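Putative primosome component (Streptococcus pyogenes serotype M3, PDB 2QGZ) probably acts as an ATP-binding helicase loader of the P-loop NTPase clan, helping to place the replicative helicase on DNA during primosome assembly. Local coordinates at residues I105-R119 against H174-H188. Sequence-based numbering, arbitrary orientation.
Sequences ISERIQLVSLPKSYR and HELSEKKGVSTTLLH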
loop_
_atom_site.group_PDB
_atom_site.type_symbol
_atom_site.label_atom_id
_atom_site.label_comp_id
_atom_site.label_asym_id
_atom_site.label_seq_id
_atom_site.Cartn_x
_atom_site.Cartn_y
_atom_site.Cartn_z
ATOM N N ILE A 105 -14.108 7.410 11.028
ATOM C CA ILE A 105 -12.762 7.393 10.459
ATOM C C ILE A 105 -12.428 5.991 9.968
ATOM O O ILE A 105 -11.713 5.809 8.986
ATOM C CB ILE A 105 -11.693 7.844 11.490
ATOM C CG1 ILE A 105 -11.680 6.898 12.687
ATOM C CG2 ILE A 105 -11.980 9.270 11.955
ATOM C CD1 ILE A 105 -10.723 7.330 13.797
ATOM N N SER A 106 -12.978 5.000 10.652
ATOM C CA SER A 106 -12.749 3.612 10.302
ATOM C C SER A 106 -13.405 3.238 8.975
ATOM O O SER A 106 -12.852 2.449 8.211
ATOM C CB SER A 106 -13.279 2.711 11.414
ATOM O OG SER A 106 -13.020 1.355 11.126
ATOM N N GLU A 107 -14.574 3.808 8.695
ATOM C CA GLU A 107 -15.296 3.504 7.460
ATOM C C GLU A 107 -14.699 4.124 6.189
ATOM O O GLU A 107 -15.036 3.701 5.081
ATOM C CB GLU A 107 -16.764 3.923 7.582
ATOM C CG GLU A 107 -16.990 5.426 7.634
ATOM C CD GLU A 107 -18.459 5.799 7.509
ATOM O OE1 GLU A 107 -19.051 5.508 6.444
ATOM O OE2 GLU A 107 -19.020 6.377 8.470
ATOM N N ARG A 108 -13.830 5.122 6.343
ATOM C CA ARG A 108 -13.193 5.752 5.187
ATOM C C ARG A 108 -12.098 4.842 4.619
ATOM O O ARG A 108 -11.524 5.132 3.564
ATOM C CB ARG A 108 -12.536 7.082 5.566
ATOM C CG ARG A 108 -13.445 8.133 6.140
ATOM C CD ARG A 108 -12.789 9.498 5.998
ATOM N NE ARG A 108 -13.583 10.566 6.600
ATOM C CZ ARG A 108 -13.680 10.789 7.908
ATOM N NH1 ARG A 108 -13.028 10.019 8.775
ATOM N NH2 ARG A 108 -14.437 11.783 8.349
ATOM N N ILE A 109 -11.805 3.757 5.332
ATOM C CA ILE A 109 -10.771 2.812 4.923
ATOM C C ILE A 109 -11.347 1.598 4.207
ATOM O O ILE A 109 -11.819 0.653 4.843
ATOM C CB ILE A 109 -9.961 2.325 6.147
ATOM C CG1 ILE A 109 -9.299 3.514 6.837
ATOM C CG2 ILE A 109 -8.913 1.326 5.721
ATOM C CD1 ILE A 109 -8.567 3.141 8.105
ATOM N N GLN A 110 -11.298 1.618 2.880
ATOM C CA GLN A 110 -11.817 0.511 2.087
ATOM C C GLN A 110 -10.849 -0.669 2.071
ATOM O O GLN A 110 -9.639 -0.495 1.926
ATOM C CB GLN A 110 -12.101 0.976 0.655
ATOM C CG GLN A 110 -13.344 1.854 0.506
ATOM C CD GLN A 110 -13.252 3.163 1.284
ATOM O OE1 GLN A 110 -14.047 3.416 2.199
ATOM N NE2 GLN A 110 -12.282 4.003 0.925
ATOM N N LEU A 111 -11.392 -1.871 2.231
ATOM C CA LEU A 111 -10.586 -3.083 2.228
ATOM C C LEU A 111 -10.978 -3.956 1.049
ATOM O O LEU A 111 -12.143 -4.001 0.656
ATOM C CB LEU A 111 -10.801 -3.885 3.507
ATOM C CG LEU A 111 -10.532 -3.263 4.875
ATOM C CD1 LEU A 111 -10.879 -4.289 5.938
ATOM C CD2 LEU A 111 -9.077 -2.843 4.994
ATOM N N VAL A 112 -9.997 -4.647 0.484
ATOM C CA VAL A 112 -10.226 -5.539 -0.635
ATOM C C VAL A 112 -9.457 -6.817 -0.362
ATOM O O VAL A 112 -8.231 -6.861 -0.496
ATOM C CB VAL A 112 -9.743 -4.929 -1.973
ATOM C CG1 VAL A 112 -9.841 -5.973 -3.088
ATOM C CG2 VAL A 112 -10.589 -3.705 -2.328
ATOM N N SER A 113 -10.190 -7.849 0.049
ATOM C CA SER A 113 -9.619 -9.153 0.348
ATOM C C SER A 113 -8.637 -9.129 1.517
ATOM O O SER A 113 -7.566 -9.727 1.456
ATOM C CB SER A 113 -8.940 -9.716 -0.900
ATOM O OG SER A 113 -9.836 -9.682 -1.998
ATOM N N LEU A 114 -9.023 -8.435 2.581
ATOM C CA LEU A 114 -8.214 -8.332 3.791
ATOM C C LEU A 114 -9.150 -8.387 5.001
ATOM O O LEU A 114 -10.251 -7.832 4.973
ATOM C CB LEU A 114 -7.425 -7.016 3.797
ATOM C CG LEU A 114 -6.244 -6.870 2.821
ATOM C CD1 LEU A 114 -5.735 -5.438 2.823
ATOM C CD2 LEU A 114 -5.126 -7.821 3.212
ATOM N N PRO A 115 -8.733 -9.070 6.077
ATOM C CA PRO A 115 -9.590 -9.153 7.267
ATOM C C PRO A 115 -9.975 -7.778 7.817
ATOM O O PRO A 115 -9.243 -6.806 7.644
ATOM C CB PRO A 115 -8.748 -9.973 8.245
ATOM C CG PRO A 115 -7.331 -9.704 7.804
ATOM C CD PRO A 115 -7.449 -9.755 6.301
ATOM N N LYS A 116 -11.128 -7.709 8.475
ATOM C CA LYS A 116 -11.634 -6.466 9.040
ATOM C C LYS A 116 -10.707 -5.759 10.023
ATOM O O LYS A 116 -10.821 -4.551 10.217
ATOM C CB LYS A 116 -12.988 -6.723 9.714
ATOM C CG LYS A 116 -14.066 -7.213 8.743
ATOM C CD LYS A 116 -15.411 -7.475 9.426
ATOM C CE LYS A 116 -16.040 -6.192 9.972
ATOM N NZ LYS A 116 -17.293 -6.475 10.734
ATOM N N SER A 117 -9.793 -6.492 10.649
ATOM C CA SER A 117 -8.891 -5.870 11.613
ATOM C C SER A 117 -7.993 -4.782 11.016
ATOM O O SER A 117 -7.566 -3.884 11.732
ATOM C CB SER A 117 -8.031 -6.927 12.303
ATOM O OG SER A 117 -7.284 -7.659 11.354
ATOM N N TYR A 118 -7.727 -4.846 9.712
ATOM C CA TYR A 118 -6.883 -3.847 9.044
ATOM C C TYR A 118 -7.512 -2.470 8.978
ATOM O O TYR A 118 -6.899 -1.528 8.493
ATOM C CB TYR A 118 -6.545 -4.273 7.616
ATOM C CG TYR A 118 -5.393 -5.228 7.513
ATOM C CD1 TYR A 118 -5.583 -6.599 7.651
ATOM C CD2 TYR A 118 -4.100 -4.760 7.281
ATOM C CE1 TYR A 118 -4.513 -7.482 7.558
ATOM C CE2 TYR A 118 -3.031 -5.631 7.187
ATOM C CZ TYR A 118 -3.241 -6.990 7.327
ATOM O OH TYR A 118 -2.172 -7.857 7.261
ATOM N N ARG A 119 -8.738 -2.363 9.461
ATOM C CA ARG A 119 -9.471 -1.107 9.443
ATOM C C ARG A 119 -9.457 -0.503 10.849
ATOM O O ARG A 119 -9.936 0.609 11.069
ATOM C CB ARG A 119 -10.903 -1.391 8.967
ATOM C CG ARG A 119 -11.810 -0.186 8.790
ATOM C CD ARG A 119 -12.858 -0.462 7.701
ATOM N NE ARG A 119 -13.587 -1.698 7.944
ATOM C CZ ARG A 119 -13.991 -2.522 6.985
ATOM N NH1 ARG A 119 -13.735 -2.235 5.715
ATOM N NH2 ARG A 119 -14.631 -3.642 7.296
ATOM N N HIS A 174 -5.304 4.819 8.883
ATOM C CA HIS A 174 -6.195 5.170 9.978
ATOM C C HIS A 174 -5.942 6.596 10.453
ATOM O O HIS A 174 -6.878 7.311 10.801
ATOM C CB HIS A 174 -6.011 4.196 11.135
ATOM C CG HIS A 174 -7.106 4.257 12.150
ATOM N ND1 HIS A 174 -7.199 5.267 13.086
ATOM C CD2 HIS A 174 -8.174 3.448 12.355
ATOM C CE1 HIS A 174 -8.278 5.074 13.826
ATOM N NE2 HIS A 174 -8.887 3.979 13.403
ATOM N N GLU A 175 -4.681 7.013 10.451
ATOM C CA GLU A 175 -4.322 8.355 10.885
ATOM C C GLU A 175 -4.718 9.384 9.815
ATOM O O GLU A 175 -5.094 10.515 10.135
ATOM C CB GLU A 175 -2.824 8.412 11.164
ATOM C CG GLU A 175 -2.359 9.607 11.956
ATOM C CD GLU A 175 -2.813 9.585 13.407
ATOM O OE1 GLU A 175 -3.069 8.488 13.959
ATOM O OE2 GLU A 175 -2.887 10.675 14.010
ATOM N N LEU A 176 -4.633 8.990 8.545
ATOM C CA LEU A 176 -5.015 9.879 7.447
ATOM C C LEU A 176 -6.512 10.150 7.505
ATOM O O LEU A 176 -6.967 11.262 7.238
ATOM C CB LEU A 176 -4.671 9.260 6.092
ATOM C CG LEU A 176 -3.277 9.561 5.548
ATOM C CD1 LEU A 176 -3.080 8.856 4.217
ATOM C CD2 LEU A 176 -3.118 11.054 5.389
ATOM N N SER A 177 -7.279 9.125 7.848
ATOM C CA SER A 177 -8.715 9.278 7.950
ATOM C C SER A 177 -9.090 10.100 9.177
ATOM O O SER A 177 -10.047 10.863 9.139
ATOM C CB SER A 177 -9.389 7.916 8.031
ATOM O OG SER A 177 -10.755 8.076 8.361
ATOM N N GLU A 178 -8.336 9.951 10.262
ATOM C CA GLU A 178 -8.634 10.686 11.487
ATOM C C GLU A 178 -8.199 12.147 11.455
ATOM O O GLU A 178 -8.975 13.032 11.804
ATOM C CB GLU A 178 -7.998 10.006 12.704
ATOM C CG GLU A 178 -8.260 10.753 14.011
ATOM C CD GLU A 178 -7.784 10.008 15.246
ATOM O OE1 GLU A 178 -8.060 10.490 16.367
ATOM O OE2 GLU A 178 -7.136 8.948 15.103
ATOM N N LYS A 179 -6.964 12.404 11.049
ATOM C CA LYS A 179 -6.472 13.775 11.003
ATOM C C LYS A 179 -7.032 14.513 9.807
ATOM O O LYS A 179 -7.656 15.561 9.952
ATOM C CB LYS A 179 -4.944 13.783 10.986
ATOM C CG LYS A 179 -4.362 13.298 12.303
ATOM C CD LYS A 179 -4.878 14.168 13.436
ATOM C CE LYS A 179 -4.557 13.584 14.791
ATOM N NZ LYS A 179 -4.944 14.526 15.885
ATOM N N LYS A 180 -6.797 13.971 8.621
ATOM C CA LYS A 180 -7.325 14.553 7.405
ATOM C C LYS A 180 -8.620 13.770 7.213
ATOM O O LYS A 180 -8.954 12.935 8.056
ATOM C CB LYS A 180 -6.360 14.305 6.254
ATOM C CG LYS A 180 -4.938 14.797 6.524
ATOM C CD LYS A 180 -4.925 16.266 6.860
ATOM C CE LYS A 180 -3.586 16.903 6.523
ATOM N NZ LYS A 180 -2.453 16.271 7.232
ATOM N N GLY A 181 -9.361 14.020 6.142
ATOM C CA GLY A 181 -10.591 13.263 5.964
ATOM C C GLY A 181 -10.504 12.318 4.781
ATOM O O GLY A 181 -11.517 11.890 4.232
ATOM N N VAL A 182 -9.275 11.977 4.413
ATOM C CA VAL A 182 -8.991 11.129 3.266
ATOM C C VAL A 182 -9.293 9.642 3.390
ATOM O O VAL A 182 -9.080 9.025 4.432
ATOM C CB VAL A 182 -7.517 11.305 2.843
ATOM C CG1 VAL A 182 -6.613 11.092 4.040
ATOM C CG2 VAL A 182 -7.170 10.336 1.724
ATOM N N SER A 183 -9.794 9.082 2.293
ATOM C CA SER A 183 -10.126 7.666 2.202
ATOM C C SER A 183 -8.896 6.941 1.673
ATOM O O SER A 183 -8.136 7.486 0.881
ATOM C CB SER A 183 -11.291 7.443 1.227
ATOM O OG SER A 183 -12.462 8.128 1.640
ATOM N N THR A 184 -8.702 5.712 2.116
ATOM C CA THR A 184 -7.571 4.918 1.678
ATOM C C THR A 184 -8.113 3.544 1.361
ATOM O O THR A 184 -9.107 3.119 1.949
ATOM C CB THR A 184 -6.497 4.776 2.794
ATOM O OG1 THR A 184 -5.915 6.054 3.082
ATOM C CG2 THR A 184 -5.390 3.828 2.356
ATOM N N THR A 185 -7.478 2.859 0.419
ATOM C CA THR A 185 -7.887 1.512 0.075
ATOM C C THR A 185 -6.702 0.598 0.304
ATOM O O THR A 185 -5.608 0.837 -0.213
ATOM C CB THR A 185 -8.326 1.385 -1.391
ATOM O OG1 THR A 185 -9.522 2.144 -1.598
ATOM C CG2 THR A 185 -8.603 -0.075 -1.740
ATOM N N LEU A 186 -6.926 -0.435 1.110
ATOM C CA LEU A 186 -5.903 -1.426 1.412
ATOM C C LEU A 186 -6.329 -2.636 0.595
ATOM O O LEU A 186 -7.419 -3.163 0.771
ATOM C CB LEU A 186 -5.918 -1.747 2.904
ATOM C CG LEU A 186 -5.702 -0.533 3.811
ATOM C CD1 LEU A 186 -6.180 -0.835 5.221
ATOM C CD2 LEU A 186 -4.238 -0.177 3.812
ATOM N N LEU A 187 -5.461 -3.075 -0.299
ATOM C CA LEU A 187 -5.787 -4.180 -1.178
ATOM C C LEU A 187 -4.761 -5.307 -1.165
ATOM O O LEU A 187 -3.564 -5.065 -1.287
ATOM C CB LEU A 187 -5.953 -3.613 -2.589
ATOM C CG LEU A 187 -6.060 -4.497 -3.823
ATOM C CD1 LEU A 187 -6.804 -3.733 -4.907
ATOM C CD2 LEU A 187 -4.667 -4.907 -4.301
ATOM N N HIS A 188 -5.229 -6.540 -1.005
ATOM C CA HIS A 188 -4.326 -7.685 -1.008
ATOM C C HIS A 188 -4.161 -8.074 -2.476
ATOM O O HIS A 188 -5.017 -8.754 -3.040
ATOM C CB HIS A 188 -4.923 -8.847 -0.214
ATOM C CG HIS A 188 -3.974 -9.987 -0.016
ATOM N ND1 HIS A 188 -4.212 -11.251 -0.512
ATOM C CD2 HIS A 188 -2.775 -10.048 0.614
ATOM C CE1 HIS A 188 -3.201 -12.042 -0.194
ATOM N NE2 HIS A 188 -2.316 -11.336 0.488
#
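Leu186 packs against Ile109 and Leu111 on one face of the two-strand pair. Its CD1 lies 3.5 Å from CG2 of Ile109, whose side chain slants across it, while Leu111 runs alongside, pointing the same way, and brings CD2 to that same methyl. Leu114 closes over the backbone from further along the chain, its CD1 3.7 Å from CB of Leu186, and its CD2 rests on CB of His188 with the two side chains nearly perpendicular. On the other face, Val112 and Leu187 lie side by side, CB to CB 4.1 Å, and CB of Gln110 meets OG1 of Thr185.

Before the strands begin, the ends of the two preceding helices meet through Ser177. With chi1 at 170°, its OG swings opposite the backbone N and reaches a lone pair of Ile105 O in the carbonyl plane, at a short 2.5 Å. The same oxygen of Ser177 accepts NH1 of Arg108 at 3.0 Å, close to the guanidinium plane, and CA of Gly181 lies over one face of that group. Ile105 CD1 approaches CE1 of the His174 ring at a slant, 3.3 Å away, and Ile109 CD1 packs on CA of His174.

Five backbone bonds, from Thr184 N to Arg108 O through His188 N to Val112 O, pair strands 109-112 and 184-188 in parallel, 17° apart. Strand 109-112 is an outermost strand of the parallel sheet within this chain, and 184-188 is followed by 217-221. Tyr118 hydrogen-bonds Ser166 of the probable Walker A loop, whose helix 165-179 ends against Ile105, and His188, at the N-cap position of helix 189-197, hydrogen-bonds Ser191 OG through ND1.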